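Side-chain contacts in mannosylglycerate hydrolase MGH1-like glycoside hydrolase domain-containing protein (Thermus thermophilus HB8, PDB 4WVA), which hydrolyses mannosylglycerate, a solute that thermophiles make under osmotic stress, to mannose and glycerate, and probably glucosylglycerate to glucose and glycerate as well: residues Q53-L58 with P105-V110; A137-L142 with A239-A244; L318-A323 with A372-R377. All coordinates share one frame; numbering follows the deposited sequence. Where two conformers were deposited one is given.

Overall arrangement
All three contacts join helices of this GH63 hydrolase, an (alpha/alpha)6-barrel protein, and follow one another along the chain, each closing before the next opens. Contact 1 joins helices 48-62 and 107-117, contact 2 joins helices 121-146 and 235-254, and contact 3 joins helices 313-327 and 372-389. The centres of contacts 1 and 2 lie 12 Å apart, and the two adjoin: Val106 N lies 3.5 Å from Ile240 CG2, near Leu33, which probably binds substrate. Contact 3 stands apart, its centre 29 Å from that of contact 1 and 27 Å from that of contact 2, and joins helices away from the annotated sites.

Contact 1 of 3, residues Q53-L58 with P105-V110; sequences QELLCL and PVVATV
Leu55 reaches from helix 48-62 into the angle between Val107 and Val110, one helical turn apart on helix 107-117. Its CA is 7.9 Å from the CA of Val107, the nearest pair of CA atoms across the two segments, and its CB already points toward the other segment. CG lies anti to the carbonyl carbon, beside the backbone N (chi1 -55°), and with chi2 near 180° this extends CD1 toward the valines. The contact is made by the two methyls. CD1 touches two partners, Val107 CG2 at 4.0 Å and Val110 CG1 also at 4.0 Å, while CD2 meets the same Val107 CG2 at 4.1 Å. Val107 CG2 thus sits against both prongs of the leucine fork, though in one of two deposited conformers, which makes this contact less certain than that with Val110, where one methyl meets one prong. The approaches differ as well: Leu55 and Val107 run past each other in opposite senses, but Leu55 and Val110 cross at about a right angle. All three residues are buried, at ordinary van der Waals separations. Around them, Val110 also rests on Ala37 and Leu41 of helix 33-43, and Val107 on Leu135 of helix 121-146. Such methyl-to-methyl packing between helices is the apolar core expected of an (alpha/alpha)6-barrel, here about 5 Å in side-chain distance from Leu33, which probably binds substrate.

Contact 2 of 3, residues A137-L142 with A239-A244; sequences AFHRWL and AILQRA
His139 and Leu142 of helix 121-146 meet Leu241 and Ala244 of helix 235-254, with Leu241 CD1 touching both residues of the first pair. That methyl lies 3.8 Å from His139 CD2 and 4.0 Å from Leu142 CD1. The two leucines reach toward each other tip to tip, whereas His139 and Leu241 slide past one another in opposite directions, the methyl approaching the imidazole obliquely. Ala244 takes a different position: its CB stands at the edge of the ring, near its plane, 3.8 Å from His139 NE2.

Side-chain torsions account for this convergence. The CB of Leu241 does not aim straight at the opposite helix, but CG placed trans to the backbone N (chi1 175°) brings the tip across. In Leu142, CG instead stands beside its own N, and CD1 also rests over one face of the Phe138 ring, offset toward the rim and 4.0 Å above the plane, which gives that methyl a neighbour within its own helix. The segment axes approach to 12.2 Å at 138° between their directions, a separation bridged by His139 and Leu142 from one helix and by Leu241 from the other, with His139 reaching across to the short Ala244.

Further out, His139 also packs on Trp265 of helix 260-275 and on Asn245 and Leu248, while its ND1 makes a weak hydrogen bond to Leu135 O, one turn back. Leu142 meets Phe237, and Ala244 lies against Ala108 and Thr109.

Chemically, the CD2-NE2 side of the imidazole meets methyl groups across this contact by van der Waals approach, while the weak ND1 bond, together with the surrounding packing, probably limits the rotation of the ring.

Contact 3 of 3, residues L318-A323 with A372-R377; sequences LLAQEA and AALAAR
Leu374, near the start of helix 372-389, sets its isobutyl fork against two alanines one turn apart on helix 313-327. Its CG is turned trans to the backbone N (chi1 -161°), and chi2 of 40° then divides the work between the two methyls. CD2 settles on Ala320, 3.6 Å from its CA and 3.7 Å from its CB, so it rests on the backbone as much as on the side chain. CD1 goes to Ala323, whose CB is 4.0 Å away, with CD2 close behind at 4.1 Å from the same CB.

The alanines carry no rotatable heavy-atom torsion, and their different roles follow from where CB points: that of Ala323 faces the other helix, whereas that of Ala320 is turned aside and leaves its CA accessible to the methyl. With such small residues the backbones come close, the CA atoms of Ala320 and Leu374 being 7.4 Å apart. Phe366 of helix 356-368 touches both Ala320 and Leu374, and Phe371 also packs on Ala320. A leucine laid over an Ala-x-x-Ala face is close apolar helix packing, here between two helices of this (alpha/alpha)6-barrel protein, away from the substrate site.

Contact 1 of 3, residues Q53-L58 with P105-V110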
loop_
_atom_site.group_PDB
_atom_site.type_symbol
_atom_site.label_atom_id
_atom_site.label_comp_id
_atom_site.label_asym_id
_atom_site.label_seq_id
_atom_site.Cartn_x
_atom_site.Cartn_y
_atom_site.Cartn_z
ATOM N N GLN A 53 27.904 -1.428 -21.137
ATOM C CA GLN A 53 27.933 -1.441 -22.594
ATOM C C GLN A 53 26.801 -2.275 -23.179
ATOM O O GLN A 53 26.216 -1.906 -24.202
ATOM C CB GLN A 53 29.297 -1.919 -23.106
ATOM C CG GLN A 53 30.405 -0.884 -22.958
ATOM C CD GLN A 53 30.152 0.374 -23.778
ATOM O OE1 GLN A 53 29.540 0.320 -24.866
ATOM N NE2 GLN A 53 30.604 1.520 -23.262
ATOM N N GLU A 54 26.498 -3.399 -22.528
ATOM C CA GLU A 54 25.378 -4.245 -22.924
ATOM C C GLU A 54 24.112 -3.417 -23.114
ATOM O O GLU A 54 23.386 -3.609 -24.091
ATOM C CB GLU A 54 25.121 -5.366 -21.900
ATOM C CG GLU A 54 24.134 -6.421 -22.390
ATOM C CD GLU A 54 24.740 -7.455 -23.320
ATOM O OE1 GLU A 54 25.972 -7.666 -23.254
ATOM O OE2 GLU A 54 23.973 -8.095 -24.087
ATOM N N LEU A 55 23.825 -2.523 -22.161
ATOM C CA LEU A 55 22.569 -1.785 -22.189
ATOM C C LEU A 55 22.680 -0.545 -23.077
ATOM O O LEU A 55 21.710 -0.131 -23.706
ATOM C CB LEU A 55 22.150 -1.415 -20.778
ATOM C CG LEU A 55 22.057 -2.628 -19.842
ATOM C CD1 LEU A 55 21.563 -2.160 -18.491
ATOM C CD2 LEU A 55 21.186 -3.719 -20.453
ATOM N N LEU A 56 23.852 0.076 -23.134
ATOM C CA LEU A 56 24.029 1.183 -24.082
ATOM C C LEU A 56 23.732 0.688 -25.481
ATOM O O LEU A 56 23.078 1.371 -26.283
ATOM C CB LEU A 56 25.459 1.717 -24.048
ATOM C CG LEU A 56 25.876 2.445 -22.778
ATOM C CD1 LEU A 56 27.361 2.786 -22.809
ATOM C CD2 LEU A 56 25.060 3.697 -22.650
ATOM N N CYS A 57 24.253 -0.493 -25.794
ATOM C CA CYS A 57 24.092 -1.057 -27.132
ATOM C C CYS A 57 22.612 -1.311 -27.442
ATOM O O CYS A 57 22.120 -0.967 -28.508
ATOM C CB CYS A 57 24.905 -2.336 -27.237
ATOM S SG CYS A 57 24.859 -3.131 -28.850
ATOM N N LEU A 58 21.903 -1.933 -26.494
ATOM C CA LEU A 58 20.478 -2.183 -26.640
ATOM C C LEU A 58 19.697 -0.902 -27.009
ATOM O O LEU A 58 18.894 -0.901 -27.950
ATOM C CB LEU A 58 19.937 -2.804 -25.350
ATOM C CG LEU A 58 18.438 -3.085 -25.299
ATOM C CD1 LEU A 58 17.993 -4.056 -26.368
ATOM C CD2 LEU A 58 18.082 -3.583 -23.899
ATOM N N PRO A 105 10.045 -5.138 -19.449
ATOM C CA PRO A 105 10.954 -4.005 -19.306
ATOM C C PRO A 105 11.735 -4.070 -17.997
ATOM O O PRO A 105 11.578 -3.224 -17.139
ATOM C CB PRO A 105 10.014 -2.811 -19.365
ATOM C CG PRO A 105 8.733 -3.312 -18.808
ATOM C CD PRO A 105 8.626 -4.729 -19.289
ATOM N N VAL A 106 12.562 -5.103 -17.848
ATOM C CA VAL A 106 13.351 -5.260 -16.630
ATOM C C VAL A 106 14.551 -4.297 -16.613
ATOM O O VAL A 106 15.221 -4.139 -15.594
ATOM C CB VAL A 106 13.766 -6.729 -16.452
ATOM C CG1 VAL A 106 14.848 -7.082 -17.410
ATOM C CG2 VAL A 106 14.254 -7.007 -15.031
ATOM N N VAL A 107 14.790 -3.581 -17.711
ATOM C CA VAL A 107 16.053 -2.854 -17.848
ATOM C C VAL A 107 16.257 -1.747 -16.792
ATOM O O VAL A 107 17.373 -1.582 -16.298
ATOM C CB VAL A 107 16.296 -2.351 -19.299
ATOM C CG1 VAL A 107 15.214 -1.382 -19.760
ATOM C CG2 VAL A 107 17.696 -1.775 -19.429
ATOM N N ALA A 108 15.212 -1.023 -16.396
ATOM C CA ALA A 108 15.441 0.077 -15.421
ATOM C C ALA A 108 15.931 -0.433 -14.077
ATOM O O ALA A 108 16.704 0.224 -13.383
ATOM C CB ALA A 108 14.192 0.918 -15.235
ATOM N N THR A 109 15.440 -1.601 -13.700
ATOM C CA THR A 109 15.862 -2.256 -12.460
ATOM C C THR A 109 17.356 -2.574 -12.505
ATOM O O THR A 109 18.088 -2.345 -11.530
ATOM C CB THR A 109 15.006 -3.505 -12.256
ATOM O OG1 THR A 109 13.667 -3.088 -12.021
ATOM C CG2 THR A 109 15.490 -4.353 -11.062
ATOM N N VAL A 110 17.808 -3.069 -13.650
ATOM C CA VAL A 110 19.217 -3.381 -13.825
ATOM C C VAL A 110 20.039 -2.093 -13.862
ATOM O O VAL A 110 21.095 -2.013 -13.247
ATOM C CB VAL A 110 19.462 -4.295 -15.044
ATOM C CG1 VAL A 110 20.953 -4.462 -15.289
ATOM C CG2 VAL A 110 18.789 -5.644 -14.850
#

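Contact 2 of 3, residues A137-L142 with A239-A244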
loop_
_atom_site.group_PDB
_atom_site.type_symbol
_atom_site.label_atom_id
_atom_site.label_comp_id
_atom_site.label_asym_id
_atom_site.label_seq_id
_atom_site.Cartn_x
_atom_site.Cartn_y
_atom_site.Cartn_z
ATOM N N ALA A 137 11.597 7.333 -22.021
ATOM C CA ALA A 137 10.897 7.333 -23.307
ATOM C C ALA A 137 10.304 5.968 -23.631
ATOM O O ALA A 137 9.232 5.871 -24.227
ATOM C CB ALA A 137 11.830 7.796 -24.420
ATOM N N PHE A 138 10.994 4.895 -23.229
ATOM C CA PHE A 138 10.484 3.555 -23.407
ATOM C C PHE A 138 9.232 3.327 -22.533
ATOM O O PHE A 138 8.212 2.828 -23.009
ATOM C CB PHE A 138 11.594 2.527 -23.101
ATOM C CG PHE A 138 11.155 1.082 -23.131
ATOM C CD1 PHE A 138 10.174 0.618 -24.008
ATOM C CD2 PHE A 138 11.771 0.157 -22.293
ATOM C CE1 PHE A 138 9.799 -0.702 -24.042
ATOM C CE2 PHE A 138 11.409 -1.173 -22.331
ATOM C CZ PHE A 138 10.422 -1.609 -23.197
ATOM N N HIS A 139 9.314 3.698 -21.257
ATOM C CA HIS A 139 8.174 3.540 -20.371
ATOM C C HIS A 139 7.000 4.387 -20.891
ATOM O O HIS A 139 5.860 3.931 -20.927
ATOM C CB HIS A 139 8.544 3.937 -18.950
ATOM C CG HIS A 139 9.334 2.905 -18.195
ATOM N ND1 HIS A 139 10.435 2.241 -18.710
ATOM C CD2 HIS A 139 9.180 2.449 -16.937
ATOM C CE1 HIS A 139 10.913 1.413 -17.788
ATOM N NE2 HIS A 139 10.183 1.542 -16.698
ATOM N N ARG A 140 7.289 5.600 -21.329
ATOM C CA ARG A 140 6.243 6.454 -21.880
ATOM C C ARG A 140 5.551 5.821 -23.090
ATOM O O ARG A 140 4.332 5.881 -23.207
ATOM C CB ARG A 140 6.816 7.812 -22.240
ATOM C CG ARG A 140 5.769 8.788 -22.712
ATOM C CD ARG A 140 6.425 10.094 -23.058
ATOM N NE ARG A 140 7.052 10.716 -21.893
ATOM C CZ ARG A 140 8.331 11.031 -21.771
ATOM N NH1 ARG A 140 9.207 10.787 -22.749
ATOM N NH2 ARG A 140 8.734 11.630 -20.656
ATOM N N TRP A 141 6.343 5.234 -23.998
ATOM C CA TRP A 141 5.812 4.516 -25.138
ATOM C C TRP A 141 4.885 3.385 -24.703
ATOM O O TRP A 141 3.821 3.183 -25.286
ATOM C CB TRP A 141 6.957 3.987 -26.039
ATOM C CG TRP A 141 6.424 3.234 -27.186
ATOM C CD1 TRP A 141 6.026 3.757 -28.382
ATOM C CD2 TRP A 141 6.142 1.837 -27.245
ATOM N NE1 TRP A 141 5.516 2.775 -29.182
ATOM C CE2 TRP A 141 5.574 1.583 -28.514
ATOM C CE3 TRP A 141 6.312 0.769 -26.354
ATOM C CZ2 TRP A 141 5.188 0.312 -28.915
ATOM C CZ3 TRP A 141 5.920 -0.492 -26.758
ATOM C CH2 TRP A 141 5.365 -0.706 -28.021
ATOM N N LEU A 142 5.299 2.615 -23.700
ATOM C CA LEU A 142 4.480 1.525 -23.235
ATOM C C LEU A 142 3.067 1.991 -22.867
ATOM O O LEU A 142 2.101 1.406 -23.321
ATOM C CB LEU A 142 5.146 0.792 -22.052
ATOM C CG LEU A 142 6.360 -0.069 -22.366
ATOM C CD1 LEU A 142 7.049 -0.477 -21.068
ATOM C CD2 LEU A 142 5.987 -1.310 -23.159
ATOM N N ALA A 239 4.202 -7.041 -13.721
ATOM C CA ALA A 239 4.937 -7.059 -12.468
ATOM C C ALA A 239 6.328 -6.511 -12.687
ATOM O O ALA A 239 6.844 -5.729 -11.872
ATOM C CB ALA A 239 5.015 -8.458 -11.905
ATOM N N ILE A 240 6.948 -6.918 -13.790
ATOM C CA ILE A 240 8.291 -6.429 -14.132
ATOM C C ILE A 240 8.292 -4.916 -14.402
ATOM O O ILE A 240 9.199 -4.178 -13.952
ATOM C CB ILE A 240 8.884 -7.268 -15.302
ATOM C CG1 ILE A 240 9.305 -8.646 -14.760
ATOM C CG2 ILE A 240 10.056 -6.574 -15.987
ATOM C CD1 ILE A 240 9.586 -9.646 -15.841
ATOM N N LEU A 241 7.266 -4.434 -15.100
ATOM C CA LEU A 241 7.105 -2.996 -15.338
ATOM C C LEU A 241 6.897 -2.204 -14.048
ATOM O O LEU A 241 7.474 -1.134 -13.872
ATOM C CB LEU A 241 5.976 -2.744 -16.325
ATOM C CG LEU A 241 5.573 -1.287 -16.609
ATOM C CD1 LEU A 241 6.752 -0.434 -17.053
ATOM C CD2 LEU A 241 4.477 -1.245 -17.659
ATOM N N GLN A 242 6.076 -2.720 -13.137
ATOM C CA GLN A 242 5.875 -2.031 -11.857
ATOM C C GLN A 242 7.206 -1.930 -11.111
ATOM O O GLN A 242 7.543 -0.884 -10.577
ATOM C CB GLN A 242 4.830 -2.755 -11.014
ATOM C CG GLN A 242 4.656 -2.225 -9.586
ATOM C CD GLN A 242 3.961 -0.864 -9.488
ATOM O OE1 GLN A 242 3.444 -0.325 -10.469
ATOM N NE2 GLN A 242 3.958 -0.309 -8.280
ATOM N N ARG A 243 7.951 -3.037 -11.037
ATOM C CA ARG A 243 9.261 -2.997 -10.391
ATOM C C ARG A 243 10.175 -1.986 -11.080
ATOM O O ARG A 243 10.844 -1.189 -10.408
ATOM C CB ARG A 243 9.906 -4.377 -10.355
ATOM C CG ARG A 243 11.316 -4.401 -9.787
ATOM C CD ARG A 243 11.460 -3.834 -8.386
ATOM N NE ARG A 243 12.848 -3.914 -7.942
ATOM C CZ ARG A 243 13.400 -4.972 -7.330
ATOM N NH1 ARG A 243 12.691 -6.043 -7.043
ATOM N NH2 ARG A 243 14.677 -4.948 -6.992
ATOM N N ALA A 244 10.180 -2.000 -12.410
ATOM C CA ALA A 244 11.039 -1.121 -13.166
ATOM C C ALA A 244 10.657 0.347 -12.953
ATOM O O ALA A 244 11.538 1.191 -12.863
ATOM C CB ALA A 244 11.010 -1.494 -14.633
#

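Contact 3 of 3, residues L318-A323 with A372-R377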
loop_
_atom_site.group_PDB
_atom_site.type_symbol
_atom_site.label_atom_id
_atom_site.label_comp_id
_atom_site.label_asym_id
_atom_site.label_seq_id
_atom_site.Cartn_x
_atom_site.Cartn_y
_atom_site.Cartn_z
ATOM N N LEU A 318 0.281 -16.704 0.849
ATOM C CA LEU A 318 -0.501 -17.635 0.012
ATOM C C LEU A 318 0.315 -18.097 -1.214
ATOM O O LEU A 318 0.276 -19.279 -1.613
ATOM C CB LEU A 318 -1.861 -17.032 -0.381
ATOM C CG LEU A 318 -2.779 -16.774 0.822
ATOM C CD1 LEU A 318 -3.977 -15.952 0.406
ATOM C CD2 LEU A 318 -3.247 -18.073 1.439
ATOM N N LEU A 319 1.083 -17.179 -1.813
ATOM C CA LEU A 319 2.026 -17.580 -2.856
ATOM C C LEU A 319 3.110 -18.536 -2.328
ATOM O O LEU A 319 3.475 -19.497 -3.027
ATOM C CB LEU A 319 2.659 -16.353 -3.527
ATOM C CG LEU A 319 1.755 -15.530 -4.441
ATOM C CD1 LEU A 319 2.511 -14.314 -4.993
ATOM C CD2 LEU A 319 1.236 -16.383 -5.597
ATOM N N ALA A 320 3.621 -18.286 -1.124
ATOM C CA ALA A 320 4.630 -19.172 -0.523
ATOM C C ALA A 320 4.074 -20.593 -0.380
ATOM O O ALA A 320 4.755 -21.567 -0.686
ATOM C CB ALA A 320 5.095 -18.645 0.814
ATOM N N GLN A 321 2.820 -20.691 0.042
ATOM C CA GLN A 321 2.135 -21.982 0.139
ATOM C C GLN A 321 2.017 -22.650 -1.218
ATOM O O GLN A 321 2.254 -23.854 -1.352
ATOM C CB GLN A 321 0.756 -21.813 0.785
ATOM C CG GLN A 321 0.866 -21.419 2.237
ATOM C CD GLN A 321 -0.467 -21.342 2.957
ATOM O OE1 GLN A 321 -1.456 -20.863 2.420
ATOM N NE2 GLN A 321 -0.489 -21.811 4.187
ATOM N N GLU A 322 1.691 -21.867 -2.241
ATOM C CA GLU A 322 1.564 -22.416 -3.573
ATOM C C GLU A 322 2.911 -22.932 -4.087
ATOM O O GLU A 322 2.959 -24.003 -4.682
ATOM C CB GLU A 322 0.969 -21.399 -4.547
ATOM C CG GLU A 322 0.607 -21.990 -5.901
ATOM C CD GLU A 322 -0.575 -22.958 -5.867
ATOM O OE1 GLU A 322 -1.326 -23.000 -4.859
ATOM O OE2 GLU A 322 -0.772 -23.651 -6.881
ATOM N N ALA A 323 3.994 -22.181 -3.867
ATOM C CA ALA A 323 5.313 -22.633 -4.283
ATOM C C ALA A 323 5.669 -23.940 -3.590
ATOM O O ALA A 323 6.202 -24.855 -4.210
ATOM C CB ALA A 323 6.378 -21.602 -3.994
ATOM N N ALA A 372 12.733 -16.415 3.673
ATOM C CA ALA A 372 14.151 -16.685 3.421
ATOM C C ALA A 372 14.397 -18.134 2.992
ATOM O O ALA A 372 15.233 -18.399 2.114
ATOM C CB ALA A 372 14.969 -16.356 4.664
ATOM N N ALA A 373 13.675 -19.071 3.604
ATOM C CA ALA A 373 13.858 -20.497 3.301
ATOM C C ALA A 373 13.476 -20.803 1.865
ATOM O O ALA A 373 14.181 -21.519 1.155
ATOM C CB ALA A 373 13.037 -21.354 4.253
ATOM N N LEU A 374 12.354 -20.243 1.433
ATOM C CA LEU A 374 11.914 -20.408 0.071
ATOM C C LEU A 374 12.874 -19.750 -0.920
ATOM O O LEU A 374 13.223 -20.338 -1.944
ATOM C CB LEU A 374 10.503 -19.853 -0.071
ATOM C CG LEU A 374 9.597 -20.223 -1.226
ATOM C CD1 LEU A 374 9.657 -21.684 -1.654
ATOM C CD2 LEU A 374 8.174 -19.870 -0.790
ATOM N N ALA A 375 13.328 -18.541 -0.620
ATOM C CA ALA A 375 14.335 -17.893 -1.484
ATOM C C ALA A 375 15.599 -18.755 -1.596
ATOM O O ALA A 375 16.164 -18.939 -2.685
ATOM C CB ALA A 375 14.672 -16.504 -0.969
ATOM N N ALA A 376 16.027 -19.318 -0.467
ATOM C CA ALA A 376 17.233 -20.156 -0.450
ATOM C C ALA A 376 17.052 -21.438 -1.258
ATOM O O ALA A 376 17.978 -21.910 -1.916
ATOM C CB ALA A 376 17.609 -20.480 0.988
ATOM N N ARG A 377 15.858 -22.009 -1.195
ATOM C CA ARG A 377 15.531 -23.196 -1.978
ATOM C C ARG A 377 15.571 -22.921 -3.483
ATOM O O ARG A 377 16.077 -23.730 -4.250
ATOM C CB ARG A 377 14.158 -23.718 -1.526
ATOM C CG ARG A 377 13.559 -24.816 -2.361
ATOM C CD ARG A 377 14.366 -26.086 -2.383
ATOM N NE ARG A 377 13.858 -27.025 -3.382
ATOM C CZ ARG A 377 12.688 -27.652 -3.315
ATOM N NH1 ARG A 377 11.846 -27.460 -2.284
ATOM N NH2 ARG A 377 12.352 -28.478 -4.293
#